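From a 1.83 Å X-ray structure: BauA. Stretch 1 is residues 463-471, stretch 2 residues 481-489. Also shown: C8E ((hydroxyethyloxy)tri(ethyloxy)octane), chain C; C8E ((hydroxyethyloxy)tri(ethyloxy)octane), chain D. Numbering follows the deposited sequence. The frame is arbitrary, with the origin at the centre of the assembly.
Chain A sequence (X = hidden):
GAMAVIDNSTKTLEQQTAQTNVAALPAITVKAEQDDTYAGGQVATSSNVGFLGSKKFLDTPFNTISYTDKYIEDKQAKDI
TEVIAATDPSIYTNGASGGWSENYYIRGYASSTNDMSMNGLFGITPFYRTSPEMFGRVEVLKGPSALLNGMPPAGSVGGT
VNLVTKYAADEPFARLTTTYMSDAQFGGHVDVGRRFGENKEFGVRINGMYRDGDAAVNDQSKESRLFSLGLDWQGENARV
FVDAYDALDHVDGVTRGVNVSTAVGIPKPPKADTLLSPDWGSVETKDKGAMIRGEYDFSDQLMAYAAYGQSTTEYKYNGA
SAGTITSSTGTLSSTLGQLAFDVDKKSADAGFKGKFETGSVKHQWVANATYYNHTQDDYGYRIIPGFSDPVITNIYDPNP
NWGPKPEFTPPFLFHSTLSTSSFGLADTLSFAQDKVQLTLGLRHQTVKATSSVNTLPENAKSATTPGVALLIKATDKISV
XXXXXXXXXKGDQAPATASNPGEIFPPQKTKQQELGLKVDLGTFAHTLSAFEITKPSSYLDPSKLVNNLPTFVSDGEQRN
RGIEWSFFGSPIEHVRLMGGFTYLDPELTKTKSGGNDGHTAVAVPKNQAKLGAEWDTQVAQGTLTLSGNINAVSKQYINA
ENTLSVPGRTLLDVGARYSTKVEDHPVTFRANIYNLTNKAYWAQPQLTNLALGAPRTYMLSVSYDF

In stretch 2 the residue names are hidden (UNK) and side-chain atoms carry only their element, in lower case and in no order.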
# COMPACT_ATOMS: atom_id res chain seq x y z
N ALA A 463 49.22 25.82 -4.95
CA ALA A 463 48.77 26.14 -6.27
C ALA A 463 48.07 27.50 -6.25
O ALA A 463 47.55 27.92 -5.22
CB ALA A 463 47.84 25.07 -6.78
N THR A 464 47.96 28.09 -7.44
CA THR A 464 47.27 29.36 -7.63
C THR A 464 46.13 29.15 -8.62
O THR A 464 46.35 28.56 -9.68
CB THR A 464 48.23 30.45 -8.15
OG1 THR A 464 49.35 30.50 -7.28
CG2 THR A 464 47.57 31.80 -8.21
N THR A 465 44.92 29.57 -8.21
CA THR A 465 43.71 29.29 -8.93
C THR A 465 43.01 30.60 -9.29
O THR A 465 42.65 31.38 -8.42
CB THR A 465 42.82 28.32 -8.13
OG1 THR A 465 41.74 27.96 -8.99
CG2 THR A 465 42.30 28.89 -6.83
N PRO A 466 42.71 30.83 -10.57
CA PRO A 466 41.94 32.01 -10.97
C PRO A 466 40.45 31.70 -11.09
O PRO A 466 40.07 30.54 -11.20
CB PRO A 466 42.53 32.33 -12.34
CG PRO A 466 42.83 30.95 -12.92
CD PRO A 466 43.22 30.09 -11.73
N GLY A 467 39.64 32.76 -11.18
CA GLY A 467 38.24 32.64 -11.57
C GLY A 467 37.79 33.90 -12.27
O GLY A 467 38.32 35.00 -11.99
N VAL A 468 36.89 33.74 -13.24
CA VAL A 468 36.29 34.87 -13.90
C VAL A 468 34.82 34.54 -14.19
O VAL A 468 34.48 33.40 -14.51
CB VAL A 468 37.05 35.24 -15.18
CG1 VAL A 468 37.18 34.07 -16.13
CG2 VAL A 468 36.41 36.42 -15.90
N ALA A 469 33.95 35.52 -13.99
CA ALA A 469 32.54 35.33 -14.26
C ALA A 469 31.97 36.64 -14.84
O ALA A 469 32.37 37.73 -14.45
CB ALA A 469 31.83 34.95 -12.99
N LEU A 470 31.03 36.49 -15.77
CA LEU A 470 30.39 37.62 -16.41
C LEU A 470 28.88 37.42 -16.33
O LEU A 470 28.37 36.35 -16.68
CB LEU A 470 30.86 37.70 -17.86
CG LEU A 470 30.22 38.79 -18.71
CD1 LEU A 470 30.51 40.16 -18.10
CD2 LEU A 470 30.72 38.70 -20.14
N LEU A 471 28.18 38.46 -15.86
CA LEU A 471 26.74 38.44 -15.82
C LEU A 471 26.18 39.69 -16.53
O LEU A 471 26.64 40.79 -16.28
CB LEU A 471 26.29 38.40 -14.37
CG LEU A 471 24.77 38.27 -14.24
CD1 LEU A 471 24.39 37.21 -13.24
CD2 LEU A 471 24.14 39.62 -13.91
N UNK A 481 24.76 34.53 -18.16
CA UNK A 481 26.02 34.48 -17.42
C UNK A 481 26.96 33.43 -17.99
O UNK A 481 26.56 32.47 -18.63
c UNK A 481 25.34 32.92 -15.50
c UNK A 481 24.00 32.57 -15.46
c UNK A 481 25.77 34.30 -15.92
c UNK A 481 23.59 31.29 -15.11
c UNK A 481 25.88 30.67 -14.81
c UNK A 481 24.54 30.35 -14.74
o UNK A 481 24.18 29.06 -14.45
c UNK A 481 26.27 31.95 -15.16
N UNK A 482 28.24 33.59 -17.65
CA UNK A 482 29.27 32.62 -17.97
C UNK A 482 30.32 32.65 -16.86
O UNK A 482 30.50 33.68 -16.18
c UNK A 482 29.87 32.93 -19.30
N UNK A 483 31.00 31.51 -16.65
CA UNK A 483 32.09 31.52 -15.70
C UNK A 483 33.17 30.53 -16.14
O UNK A 483 32.94 29.60 -16.92
c UNK A 483 31.10 29.88 -14.00
o UNK A 483 31.83 28.91 -14.23
n UNK A 483 29.86 29.77 -13.55
c UNK A 483 31.61 31.29 -14.26
N UNK A 484 34.37 30.79 -15.65
CA UNK A 484 35.44 29.82 -15.59
C UNK A 484 35.93 29.83 -14.16
O UNK A 484 36.21 30.89 -13.60
c UNK A 484 39.78 28.69 -15.04
c UNK A 484 39.03 27.27 -16.81
c UNK A 484 39.95 27.55 -15.81
o UNK A 484 40.97 26.68 -15.56
c UNK A 484 36.61 30.18 -16.52
c UNK A 484 37.82 29.30 -16.32
c UNK A 484 37.96 28.12 -17.03
c UNK A 484 38.75 29.57 -15.32
N UNK A 485 35.98 28.64 -13.54
CA UNK A 485 36.43 28.53 -12.17
C UNK A 485 36.96 27.10 -11.95
O UNK A 485 36.66 26.18 -12.71
c UNK A 485 35.28 28.91 -11.22
c UNK A 485 34.74 29.85 -8.91
c UNK A 485 35.74 29.11 -9.78
c UNK A 485 34.14 27.91 -11.31
N UNK A 486 37.79 26.95 -10.93
CA UNK A 486 38.47 25.69 -10.69
C UNK A 486 38.04 25.14 -9.33
O UNK A 486 37.50 25.84 -8.51
o UNK A 486 42.65 26.71 -11.21
c UNK A 486 39.99 25.90 -10.76
o UNK A 486 42.40 26.78 -13.40
c UNK A 486 40.44 26.48 -12.09
c UNK A 486 41.94 26.69 -12.23
N UNK A 487 38.33 23.85 -9.14
CA UNK A 487 38.33 23.22 -7.85
C UNK A 487 39.67 22.56 -7.58
O UNK A 487 40.39 22.18 -8.52
N UNK A 488 40.03 22.49 -6.30
CA UNK A 488 41.33 21.95 -5.93
C UNK A 488 41.15 20.69 -5.09
O UNK A 488 40.28 20.60 -4.23
c UNK A 488 42.54 24.25 -5.97
c UNK A 488 42.12 23.01 -5.16
c UNK A 488 43.36 23.87 -7.18
c UNK A 488 43.32 25.22 -5.08
N UNK A 489 42.08 19.75 -5.29
CA UNK A 489 42.16 18.53 -4.51
C UNK A 489 43.64 18.29 -4.19
O UNK A 489 44.48 18.40 -5.09
c UNK A 489 41.53 16.08 -4.44
o UNK A 489 40.28 17.65 -5.82
c UNK A 489 41.58 17.34 -5.29
C1 C8E C . 25.58 17.63 -23.54
C2 C8E C . 26.29 18.71 -22.74
C3 C8E C . 26.57 19.98 -23.55
C4 C8E C . 27.67 20.84 -22.93
C5 C8E C . 28.76 21.12 -23.96
C6 C8E C . 29.84 22.01 -23.37
C7 C8E C . 29.26 23.18 -22.57
C8 C8E C . 30.32 24.24 -22.30
O9 C8E C . 29.68 25.43 -21.85
C10 C8E C . 30.63 26.43 -21.45
C11 C8E C . 30.80 27.51 -22.53
O12 C8E C . 31.66 28.57 -22.08
C13 C8E C . 31.49 29.81 -22.77
C14 C8E C . 32.04 30.94 -21.91
O15 C8E C . 32.82 30.44 -20.81
C16 C8E C . 34.20 30.83 -20.88
C17 C8E C . 34.65 31.53 -19.60
O18 C8E C . 33.98 32.80 -19.43
C19 C8E C . 34.75 33.90 -19.91
C20 C8E C . 34.15 35.20 -19.39
O21 C8E C . 33.37 34.83 -18.25
C1 C8E D . 42.89 29.53 -18.38
C2 C8E D . 41.77 30.46 -17.95
C3 C8E D . 42.30 31.46 -16.93
C4 C8E D . 41.22 32.43 -16.45
C5 C8E D . 41.81 33.82 -16.30
C6 C8E D . 41.29 34.59 -15.11
C7 C8E D . 42.43 35.30 -14.44
C8 C8E D . 41.89 36.37 -13.54
O9 C8E D . 42.94 36.79 -12.70
C10 C8E D . 43.03 38.19 -12.54
C11 C8E D . 43.69 38.54 -11.22
O12 C8E D . 42.88 39.50 -10.53
C13 C8E D . 43.53 40.70 -10.13
C14 C8E D . 42.92 41.17 -8.81
O15 C8E D . 41.50 41.21 -8.89
O HOH W 1 39.14 28.98 -9.13

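Position 481 carries one carbon leading to a six-carbon ring that bears an oxygen. Its CB lies 4.2 Å from CD1 of Leu 471, while the ring leads away from stretch 1. This is Tyr 481; its chi1 of 74° (p) carries the ring off, and its hydroxyl is hydrogen-bonded elsewhere in the structure.

Position 482 has a single side-chain carbon, 4.6 Å from Leu 470 O at its nearest: Ala 482. It serves mainly through its backbone: Leu 470 N donates to Ala 482 O (2.9 Å), and Ala 482 N to Leu 470 O (2.9 Å). The lone methyl asks little room in this buried place.

At position 483 two carbons follow one another, the second bearing an oxygen and a nitrogen. Its CB packs 3.9 Å from Ala 469 CB, where the strands come close in a non-hydrogen-bonded pair. The amide makes it Asn 483; its end leads away, and both polar atoms find partners elsewhere in the structure, which makes burial affordable.

Position 484 again shows one carbon and an oxygen-bearing six-carbon ring. Its CB is 4.0 Å from Val 468 CG1, and a ring carbon approaches Pro 466 CG. The residue is Tyr 484, whose CE2 lies 4.3 Å from that Pro 466 CG; over one face of the ring sits the C8E of chain D, its C2 3.9 Å from CE2. An aromatic ring thus offers apolar surface to proline and detergent alike.

Position 485 has four carbons forked at the first, one arm two carbons long, pointing sideways and touching nothing closely: Ile 485, its CG1 4.7 Å from Gly 467 CA. Its branched chain suits an extended, buried strand.

Position 486 has three carbons, the last holding two oxygens, one 2.7 Å from Thr 465 OG1. It is Glu 486: Thr 465 OG1 donates to Glu 486 OE1, and Tyr 484 OH to Glu 486 OE2 at 2.6 Å; a carboxylate can accept both.

Position 487, without side-chain atoms or contact, is Gly 487; a CB would point away, so this contact asks nothing there. Position 488 has four carbons forked at the second, a terminal one 4.2 Å from Thr 465 CG2: Leu 488, whose CD1 gives that methyl an apolar partner. Position 489, one carbon bearing an oxygen and a carbon, lies out of reach: Thr 489, its hydroxyl hydrogen-bonded elsewhere in the structure.

The contact is an antiparallel pairing. Val 468 N donates to Tyr 484 O at 3.0 Å and Tyr 484 N to Val 468 O at 2.9 Å; Leu 470 and Ala 482 pair likewise. Beyond these, a water bridges the strands, donating to Thr 465 OG1 and Pro 466 O and accepting from Glu 486 N.

Stretch 2 481-489: YANYIEGLT
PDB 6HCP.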